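Side-chain contacts in tryptophan synthase alpha-subunit (Pyrococcus furiosus, PDB 1GEQ), which cleaves indoleglycerol phosphate to indole and glyceraldehyde 3-phosphate, as the alpha subunit of the enzyme that completes tryptophan biosynthesis: residues P9-G14 with L26-Y31; E67-V72 with I83-Y88; A95-F100 with T126-E131. All coordinates share one frame; numbering follows the deposited sequence.

Interaction 1. Residues P9-G14 with L26-Y31; sequences PYLTAG and LALDEY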
loop_
_atom_site.group_PDB
_atom_site.type_symbol
_atom_site.label_atom_id
_atom_site.label_comp_id
_atom_site.label_asym_id
_atom_site.label_seq_id
_atom_site.Cartn_x
_atom_site.Cartn_y
_atom_site.Cartn_z
ATOM N N PRO A 9 -4.882 0.949 -5.674
ATOM C CA PRO A 9 -4.997 2.247 -5.007
ATOM C C PRO A 9 -4.427 2.214 -3.591
ATOM O O PRO A 9 -4.477 1.180 -2.912
ATOM C CB PRO A 9 -6.511 2.503 -4.987
ATOM C CG PRO A 9 -7.069 1.591 -6.085
ATOM C CD PRO A 9 -6.203 0.364 -5.948
ATOM N N TYR A 10 -3.858 3.338 -3.165
ATOM C CA TYR A 10 -3.363 3.476 -1.803
ATOM C C TYR A 10 -4.181 4.639 -1.244
ATOM O O TYR A 10 -4.348 5.656 -1.920
ATOM C CB TYR A 10 -1.884 3.875 -1.734
ATOM C CG TYR A 10 -1.543 4.458 -0.372
ATOM C CD1 TYR A 10 -1.175 3.635 0.694
ATOM C CD2 TYR A 10 -1.730 5.825 -0.116
ATOM C CE1 TYR A 10 -1.015 4.151 1.984
ATOM C CE2 TYR A 10 -1.576 6.346 1.165
ATOM C CZ TYR A 10 -1.226 5.506 2.212
ATOM O OH TYR A 10 -1.126 6.022 3.491
ATOM N N LEU A 11 -4.688 4.484 -0.026
ATOM C CA LEU A 11 -5.462 5.541 0.627
ATOM C C LEU A 11 -5.077 5.547 2.094
ATOM O O LEU A 11 -4.788 4.496 2.662
ATOM C CB LEU A 11 -6.975 5.275 0.527
ATOM C CG LEU A 11 -7.674 5.324 -0.830
ATOM C CD1 LEU A 11 -9.139 4.968 -0.653
ATOM C CD2 LEU A 11 -7.542 6.709 -1.431
ATOM N N THR A 12 -5.070 6.723 2.713
ATOM C CA THR A 12 -4.749 6.795 4.129
ATOM C C THR A 12 -6.050 6.654 4.928
ATOM O O THR A 12 -7.037 7.339 4.641
ATOM C CB THR A 12 -4.064 8.132 4.475
ATOM O OG1 THR A 12 -2.819 8.221 3.764
ATOM C CG2 THR A 12 -3.799 8.231 5.975
ATOM N N ALA A 13 -6.062 5.752 5.908
ATOM C CA ALA A 13 -7.260 5.548 6.724
ATOM C C ALA A 13 -7.571 6.806 7.540
ATOM O O ALA A 13 -6.680 7.399 8.152
ATOM C CB ALA A 13 -7.064 4.352 7.661
ATOM N N GLY A 14 -8.837 7.216 7.524
ATOM C CA GLY A 14 -9.252 8.385 8.286
ATOM C C GLY A 14 -9.008 9.730 7.632
ATOM O O GLY A 14 -9.098 10.766 8.292
ATOM N N LEU A 26 -15.165 1.747 -1.634
ATOM C CA LEU A 26 -16.285 1.159 -2.360
ATOM C C LEU A 26 -16.379 1.718 -3.777
ATOM O O LEU A 26 -16.737 1.005 -4.712
ATOM C CB LEU A 26 -17.586 1.416 -1.590
ATOM C CG LEU A 26 -17.672 0.639 -0.271
ATOM C CD1 LEU A 26 -18.803 1.170 0.597
ATOM C CD2 LEU A 26 -17.876 -0.834 -0.579
ATOM N N ALA A 27 -16.044 2.991 -3.947
ATOM C CA ALA A 27 -16.103 3.595 -5.271
ATOM C C ALA A 27 -14.968 3.146 -6.196
ATOM O O ALA A 27 -15.153 3.066 -7.413
ATOM C CB ALA A 27 -16.104 5.115 -5.153
ATOM N N LEU A 28 -13.795 2.859 -5.634
ATOM C CA LEU A 28 -12.653 2.443 -6.451
ATOM C C LEU A 28 -12.527 0.930 -6.620
ATOM O O LEU A 28 -11.761 0.453 -7.463
ATOM C CB LEU A 28 -11.349 2.972 -5.847
ATOM C CG LEU A 28 -11.172 4.489 -5.738
ATOM C CD1 LEU A 28 -9.866 4.809 -5.016
ATOM C CD2 LEU A 28 -11.184 5.102 -7.126
ATOM N N ASP A 29 -13.273 0.179 -5.823
ATOM C CA ASP A 29 -13.200 -1.275 -5.873
ATOM C C ASP A 29 -13.312 -1.910 -7.263
ATOM O O ASP A 29 -12.547 -2.813 -7.586
ATOM C CB ASP A 29 -14.261 -1.885 -4.963
ATOM C CG ASP A 29 -13.983 -3.344 -4.650
ATOM O OD1 ASP A 29 -14.942 -4.104 -4.421
ATOM O OD2 ASP A 29 -12.792 -3.725 -4.629
ATOM N N GLU A 30 -14.246 -1.443 -8.087
ATOM C CA GLU A 30 -14.414 -2.034 -9.415
ATOM C C GLU A 30 -13.218 -1.861 -10.348
ATOM O O GLU A 30 -13.153 -2.510 -11.388
ATOM C CB GLU A 30 -15.664 -1.487 -10.110
ATOM C CG GLU A 30 -15.644 0.001 -10.372
ATOM C CD GLU A 30 -16.745 0.430 -11.331
ATOM O OE1 GLU A 30 -17.422 1.443 -11.054
ATOM O OE2 GLU A 30 -16.926 -0.246 -12.365
ATOM N N TYR A 31 -12.273 -1.000 -9.986
ATOM C CA TYR A 31 -11.102 -0.791 -10.832
ATOM C C TYR A 31 -9.843 -1.383 -10.208
ATOM O O TYR A 31 -8.818 -1.509 -10.878
ATOM C CB TYR A 31 -10.821 0.701 -11.057
ATOM C CG TYR A 31 -11.982 1.549 -11.503
ATOM C CD1 TYR A 31 -12.679 2.339 -10.592
ATOM C CD2 TYR A 31 -12.344 1.616 -12.849
ATOM C CE1 TYR A 31 -13.705 3.185 -11.008
ATOM C CE2 TYR A 31 -13.371 2.457 -13.277
ATOM C CZ TYR A 31 -14.045 3.238 -12.348
ATOM O OH TYR A 31 -15.048 4.086 -12.762
#

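Interaction 2. Residues E67-V72 with I83-Y88; sequences EAFWIV and IVLMTY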
loop_
_atom_site.group_PDB
_atom_site.type_symbol
_atom_site.label_atom_id
_atom_site.label_comp_id
_atom_site.label_asym_id
_atom_site.label_seq_id
_atom_site.Cartn_x
_atom_site.Cartn_y
_atom_site.Cartn_z
ATOM N N GLU A 67 -10.037 2.116 14.276
ATOM C CA GLU A 67 -10.959 2.529 13.223
ATOM C C GLU A 67 -10.526 1.945 11.888
ATOM O O GLU A 67 -11.338 1.783 10.978
ATOM C CB GLU A 67 -11.037 4.055 13.147
ATOM C CG GLU A 67 -11.901 4.655 14.246
ATOM C CD GLU A 67 -11.829 6.166 14.292
ATOM O OE1 GLU A 67 -12.462 6.756 15.190
ATOM O OE2 GLU A 67 -11.139 6.763 13.436
ATOM N N ALA A 68 -9.242 1.623 11.772
ATOM C CA ALA A 68 -8.725 1.037 10.545
ATOM C C ALA A 68 -9.395 -0.316 10.365
ATOM O O ALA A 68 -9.815 -0.675 9.270
ATOM C CB ALA A 68 -7.210 0.871 10.644
ATOM N N PHE A 69 -9.497 -1.065 11.459
ATOM C CA PHE A 69 -10.115 -2.379 11.415
ATOM C C PHE A 69 -11.604 -2.277 11.111
ATOM O O PHE A 69 -12.185 -3.188 10.532
ATOM C CB PHE A 69 -9.892 -3.123 12.738
ATOM C CG PHE A 69 -8.440 -3.376 13.059
ATOM C CD1 PHE A 69 -7.591 -3.943 12.108
ATOM C CD2 PHE A 69 -7.924 -3.066 14.317
ATOM C CE1 PHE A 69 -6.248 -4.199 12.406
ATOM C CE2 PHE A 69 -6.586 -3.316 14.625
ATOM C CZ PHE A 69 -5.745 -3.885 13.667
ATOM N N TRP A 70 -12.218 -1.164 11.499
ATOM C CA TRP A 70 -13.641 -0.940 11.252
ATOM C C TRP A 70 -13.859 -0.771 9.753
ATOM O O TRP A 70 -14.789 -1.331 9.181
ATOM C CB TRP A 70 -14.109 0.326 11.977
ATOM C CG TRP A 70 -15.529 0.720 11.659
ATOM C CD1 TRP A 70 -16.661 0.305 12.301
ATOM C CD2 TRP A 70 -15.967 1.582 10.601
ATOM N NE1 TRP A 70 -17.775 0.852 11.710
ATOM C CE2 TRP A 70 -17.373 1.642 10.657
ATOM C CE3 TRP A 70 -15.297 2.308 9.601
ATOM C CZ2 TRP A 70 -18.136 2.401 9.761
ATOM C CZ3 TRP A 70 -16.052 3.062 8.707
ATOM C CH2 TRP A 70 -17.455 3.099 8.790
ATOM N N ILE A 71 -12.993 0.025 9.132
ATOM C CA ILE A 71 -13.067 0.286 7.699
ATOM C C ILE A 71 -13.016 -1.011 6.902
ATOM O O ILE A 71 -13.856 -1.249 6.035
ATOM C CB ILE A 71 -11.906 1.210 7.254
ATOM C CG1 ILE A 71 -12.117 2.614 7.831
ATOM C CG2 ILE A 71 -11.823 1.262 5.738
ATOM C CD1 ILE A 71 -10.975 3.581 7.554
ATOM N N VAL A 72 -12.029 -1.847 7.206
ATOM C CA VAL A 72 -11.864 -3.121 6.518
ATOM C C VAL A 72 -13.050 -4.045 6.766
ATOM O O VAL A 72 -13.544 -4.696 5.845
ATOM C CB VAL A 72 -10.573 -3.840 6.972
ATOM C CG1 VAL A 72 -10.510 -5.237 6.363
ATOM C CG2 VAL A 72 -9.353 -3.027 6.558
ATOM N N ILE A 83 -6.821 -6.841 0.540
ATOM C CA ILE A 83 -6.483 -5.633 1.281
ATOM C C ILE A 83 -5.134 -5.805 1.956
ATOM O O ILE A 83 -4.899 -6.805 2.646
ATOM C CB ILE A 83 -7.515 -5.336 2.406
ATOM C CG1 ILE A 83 -8.801 -4.745 1.823
ATOM C CG2 ILE A 83 -6.905 -4.389 3.439
ATOM C CD1 ILE A 83 -8.654 -3.336 1.290
ATOM N N VAL A 84 -4.252 -4.831 1.761
ATOM C CA VAL A 84 -2.944 -4.861 2.393
ATOM C C VAL A 84 -2.894 -3.657 3.330
ATOM O O VAL A 84 -3.074 -2.519 2.902
ATOM C CB VAL A 84 -1.787 -4.727 1.366
ATOM C CG1 VAL A 84 -0.464 -4.630 2.104
ATOM C CG2 VAL A 84 -1.776 -5.917 0.417
ATOM N N LEU A 85 -2.669 -3.917 4.607
ATOM C CA LEU A 85 -2.584 -2.847 5.582
ATOM C C LEU A 85 -1.137 -2.357 5.596
ATOM O O LEU A 85 -0.205 -3.159 5.714
ATOM C CB LEU A 85 -2.978 -3.385 6.958
ATOM C CG LEU A 85 -3.721 -2.441 7.909
ATOM C CD1 LEU A 85 -4.997 -1.945 7.247
ATOM C CD2 LEU A 85 -4.041 -3.182 9.199
ATOM N N MET A 86 -0.948 -1.048 5.448
ATOM C CA MET A 86 0.391 -0.460 5.454
ATOM C C MET A 86 0.550 0.345 6.745
ATOM O O MET A 86 -0.298 1.180 7.082
ATOM C CB MET A 86 0.579 0.438 4.230
ATOM C CG MET A 86 2.001 0.929 4.033
ATOM S SD MET A 86 2.186 1.909 2.524
ATOM C CE MET A 86 3.727 2.802 2.854
ATOM N N THR A 87 1.638 0.109 7.465
ATOM C CA THR A 87 1.826 0.803 8.731
ATOM C C THR A 87 3.278 0.930 9.151
ATOM O O THR A 87 4.143 0.193 8.680
ATOM C CB THR A 87 1.090 0.050 9.865
ATOM O OG1 THR A 87 1.181 0.787 11.094
ATOM C CG2 THR A 87 1.723 -1.318 10.068
ATOM N N TYR A 88 3.532 1.877 10.046
ATOM C CA TYR A 88 4.860 2.050 10.602
ATOM C C TYR A 88 4.878 1.087 11.793
ATOM O O TYR A 88 3.817 0.643 12.239
ATOM C CB TYR A 88 5.079 3.502 11.037
ATOM C CG TYR A 88 5.476 4.378 9.875
ATOM C CD1 TYR A 88 4.551 4.731 8.889
ATOM C CD2 TYR A 88 6.793 4.807 9.726
ATOM C CE1 TYR A 88 4.930 5.488 7.789
ATOM C CE2 TYR A 88 7.183 5.568 8.622
ATOM C CZ TYR A 88 6.250 5.901 7.660
ATOM O OH TYR A 88 6.640 6.659 6.578
#

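Interaction 3. Residues A95-F100 with T126-E131; sequences AGVRNF and TEIARE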
loop_
_atom_site.group_PDB
_atom_site.type_symbol
_atom_site.label_atom_id
_atom_site.label_comp_id
_atom_site.label_asym_id
_atom_site.label_seq_id
_atom_site.Cartn_x
_atom_site.Cartn_y
_atom_site.Cartn_z
ATOM N N ALA A 95 1.394 -2.266 20.406
ATOM C CA ALA A 95 0.165 -3.007 20.665
ATOM C C ALA A 95 0.419 -4.504 20.760
ATOM O O ALA A 95 -0.442 -5.264 21.203
ATOM C CB ALA A 95 -0.853 -2.723 19.568
ATOM N N GLY A 96 1.607 -4.925 20.344
ATOM C CA GLY A 96 1.940 -6.335 20.373
ATOM C C GLY A 96 1.717 -6.928 18.996
ATOM O O GLY A 96 0.580 -7.023 18.532
ATOM N N VAL A 97 2.806 -7.324 18.343
ATOM C CA VAL A 97 2.743 -7.897 17.005
ATOM C C VAL A 97 1.653 -8.953 16.854
ATOM O O VAL A 97 0.769 -8.827 16.002
ATOM C CB VAL A 97 4.098 -8.521 16.615
ATOM C CG1 VAL A 97 3.998 -9.189 15.251
ATOM C CG2 VAL A 97 5.172 -7.450 16.605
ATOM N N ARG A 98 1.718 -9.992 17.680
ATOM C CA ARG A 98 0.734 -11.065 17.615
ATOM C C ARG A 98 -0.689 -10.532 17.737
ATOM O O ARG A 98 -1.540 -10.837 16.902
ATOM C CB ARG A 98 1.005 -12.100 18.707
ATOM C CG ARG A 98 0.159 -13.349 18.568
ATOM C CD ARG A 98 0.952 -14.577 18.972
ATOM N NE ARG A 98 0.869 -15.610 17.945
ATOM C CZ ARG A 98 1.908 -16.322 17.522
ATOM N NH1 ARG A 98 3.114 -16.114 18.037
ATOM N NH2 ARG A 98 1.745 -17.227 16.571
ATOM N N ASN A 99 -0.945 -9.734 18.771
ATOM C CA ASN A 99 -2.272 -9.155 18.972
ATOM C C ASN A 99 -2.729 -8.408 17.724
ATOM O O ASN A 99 -3.855 -8.575 17.265
ATOM C CB ASN A 99 -2.277 -8.160 20.139
ATOM C CG ASN A 99 -2.110 -8.826 21.487
ATOM O OD1 ASN A 99 -2.199 -10.046 21.607
ATOM N ND2 ASN A 99 -1.882 -8.019 22.521
ATOM N N PHE A 100 -1.842 -7.572 17.191
ATOM C CA PHE A 100 -2.150 -6.775 16.012
ATOM C C PHE A 100 -2.502 -7.640 14.814
ATOM O O PHE A 100 -3.588 -7.514 14.244
ATOM C CB PHE A 100 -0.962 -5.874 15.659
ATOM C CG PHE A 100 -1.297 -4.792 14.669
ATOM C CD1 PHE A 100 -1.480 -3.480 15.092
ATOM C CD2 PHE A 100 -1.451 -5.087 13.317
ATOM C CE1 PHE A 100 -1.815 -2.474 14.187
ATOM C CE2 PHE A 100 -1.788 -4.089 12.402
ATOM C CZ PHE A 100 -1.971 -2.780 12.838
ATOM N N THR A 126 7.922 -12.440 10.293
ATOM C CA THR A 126 7.447 -13.327 9.232
ATOM C C THR A 126 6.909 -14.639 9.788
ATOM O O THR A 126 5.987 -15.237 9.226
ATOM C CB THR A 126 8.574 -13.652 8.223
ATOM O OG1 THR A 126 9.655 -14.302 8.900
ATOM C CG2 THR A 126 9.083 -12.378 7.571
ATOM N N GLU A 127 7.496 -15.081 10.895
ATOM C CA GLU A 127 7.096 -16.317 11.553
ATOM C C GLU A 127 5.669 -16.212 12.073
ATOM O O GLU A 127 4.820 -17.059 11.793
ATOM C CB GLU A 127 8.043 -16.599 12.719
ATOM C CG GLU A 127 7.651 -17.777 13.580
ATOM C CD GLU A 127 8.580 -17.959 14.772
ATOM O OE1 GLU A 127 9.780 -18.246 14.559
ATOM O OE2 GLU A 127 8.107 -17.810 15.921
ATOM N N ILE A 128 5.421 -15.155 12.838
ATOM C CA ILE A 128 4.114 -14.901 13.431
ATOM C C ILE A 128 3.052 -14.596 12.377
ATOM O O ILE A 128 1.905 -15.031 12.493
ATOM C CB ILE A 128 4.212 -13.727 14.412
ATOM C CG1 ILE A 128 5.264 -14.051 15.477
ATOM C CG2 ILE A 128 2.863 -13.456 15.049
ATOM C CD1 ILE A 128 5.771 -12.843 16.232
ATOM N N ALA A 129 3.436 -13.842 11.350
ATOM C CA ALA A 129 2.510 -13.494 10.283
ATOM C C ALA A 129 1.963 -14.774 9.669
ATOM O O ALA A 129 0.759 -14.919 9.457
ATOM C CB ALA A 129 3.226 -12.669 9.218
ATOM N N ARG A 130 2.868 -15.700 9.376
ATOM C CA ARG A 130 2.494 -16.979 8.796
ATOM C C ARG A 130 1.554 -17.717 9.737
ATOM O O ARG A 130 0.534 -18.263 9.317
ATOM C CB ARG A 130 3.746 -17.817 8.548
ATOM C CG ARG A 130 3.468 -19.299 8.417
ATOM C CD ARG A 130 4.747 -20.083 8.180
ATOM N NE ARG A 130 4.545 -21.519 8.364
ATOM C CZ ARG A 130 4.415 -22.113 9.548
ATOM N NH1 ARG A 130 4.472 -21.395 10.662
ATOM N NH2 ARG A 130 4.220 -23.424 9.617
ATOM N N GLU A 131 1.905 -17.736 11.018
ATOM C CA GLU A 131 1.081 -18.416 12.005
ATOM C C GLU A 131 -0.305 -17.798 12.104
ATOM O O GLU A 131 -1.293 -18.506 12.292
ATOM C CB GLU A 131 1.777 -18.403 13.371
ATOM C CG GLU A 131 2.846 -19.484 13.485
ATOM C CD GLU A 131 3.820 -19.254 14.624
ATOM O OE1 GLU A 131 4.769 -20.053 14.758
ATOM O OE2 GLU A 131 3.646 -18.274 15.380
#

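Interaction 1. Residues P9-G14 with L26-Y31
A single methyl of L28 joins helix to strand here: L28 CD1 rests 4.1 Å from P9 CB. The same L28 CD1 faces L11 CD1 at a looser 4.4 Å. The leucine spans the gap because CG stands opposite its own carbonyl carbon (chi1 -62°) and CD1 then continues outward in an extended chain (chi2 176°), so that one methyl touches both strand residues, which point toward the helix. The P9 ring offers its CB flank, L11 a methyl end, and the contact is wholly apolar and buried. The two backbones stay well apart, with CA of P9 and CA of L28 separated by 7.8 Å.

This is the first half of a right-handed beta-alpha-beta crossover in a TIM barrel: strand 6-12 runs up the barrel wall, and helix 18-28 returns along its outside before strand 35-38. The backbones of P9 and L11 both bond to that of E36, a proton acceptor of the active site, so the strand that L28 packs on is also a direct neighbour of a catalytic one.

Further out, L223 and I227 of helix 221-230 touch P9 and L11 respectively, while V242 of helix 235-246 packs on L28. D29 binds the hydroxyls of S79 and T81, and Y31 OH bonds to E243, tying down the chain just beyond L28. On the strand's other side, Y10 OH and T12 OG1 share a hydrogen bond of 2.8 Å, and T12 OG1 also reaches S54 OG.

Interaction 2. Residues E67-V72 with I83-Y88
Y88 OH is held by two groups, the carboxylate of D47, a proton acceptor of the active site, and the backbone N of A46; on the strand leading up to it, L85 meets F69 and I83 meets V72. In this TIM barrel helix 65-76 lies outside the wall and packs on strand 83-87, the third strand of the parallel sheet.

The F69 side chain leaves its backbone heading away from the strand, but the ring swings back: CE1 approaches CD2 of L85 to 4.0 Å, the methyl arriving obliquely and the two side chains crossing at about a right angle. An edge-to-face contact with F100 also helps to set this ring. At the start of the strand, CG2 of V72 and CG2 of I83 meet at 4.2 Å, the two branched chains passing in opposite directions. V72 turns this methyl inward by placing CG2 opposite its carbonyl carbon while CG1 lies anti to N (chi1 173°). L37 of the adjoining strand 35-38 touches both V72 and L85.

At the strand's exit T87 OG1 donates to Y88 O at 2.9 Å, in the carbonyl plane and on a lone pair, with a C=O...donor angle of 129°.

Interaction 3. Residues A95-F100 with T126-E131
The R98 guanidinium lies flat over I128, whose CG2 sits beneath the centre of one face, 3.9 Å from CZ. Its chain leaves with CG anti to the backbone N (chi1 -171°) and then bends at the second and third torsions, which carries the group across to helix 122-132 and turns its edge toward E131. There NH2 donates to OE2 with an N-H...acceptor angle of 161°; the 2.5 Å between NH2 and OE2 is unusually short, and its exact value is doubtful. Guanidinium and carboxylate planes differ by 24°, nearly coplanar, and E131 is extended beyond CG. NE forms a second salt bridge, with E132, so two consecutive glutamates bind the group, E131 at its edge.

Toward the barrel the contact turns apolar: CD1 of I128 meets CG1 of V97 at 4.2 Å, and V97 packs in turn on Y89 and I92 of helix 89-95. G96, with positive phi, separates that helix from helix 97-107 and serves as N-cap of the latter. Cutting I128 back to an alanine here would remove CG2 and CD1, and the guanidinium face would probably lose its support, V97 its contact to the isoleucine methyl, and the arginine turn more freely.

Two neighbouring outer helices of the barrel are thus joined by a salt bridge beside an aliphatic contact, and the paired glutamates would be expected to stabilise the arginine's positive charge at the protein surface.

In the fold
The three contacts follow one another along the chain without overlap, and they step round a single barrel. Interactions 1 and 2 have centres about 12 Å apart and reach the same parallel sheet, on strands 6-12 and 83-87 with strand 35-38 between; they touch directly where Y10 CE1 meets M86 SD at 3.9 Å and A13 CB meets I71 CD1 at 4.0 Å. Interaction 3, its centre about 15 Å from that of interaction 2, joins two outer helices, and F100 connects it inward, its CE2 4.0 Å from L85 CD2. Interactions 1 and 3, with centres about 25 Å apart, do not touch. Packing therefore runs from strands beside the active site to a salt-bridged surface.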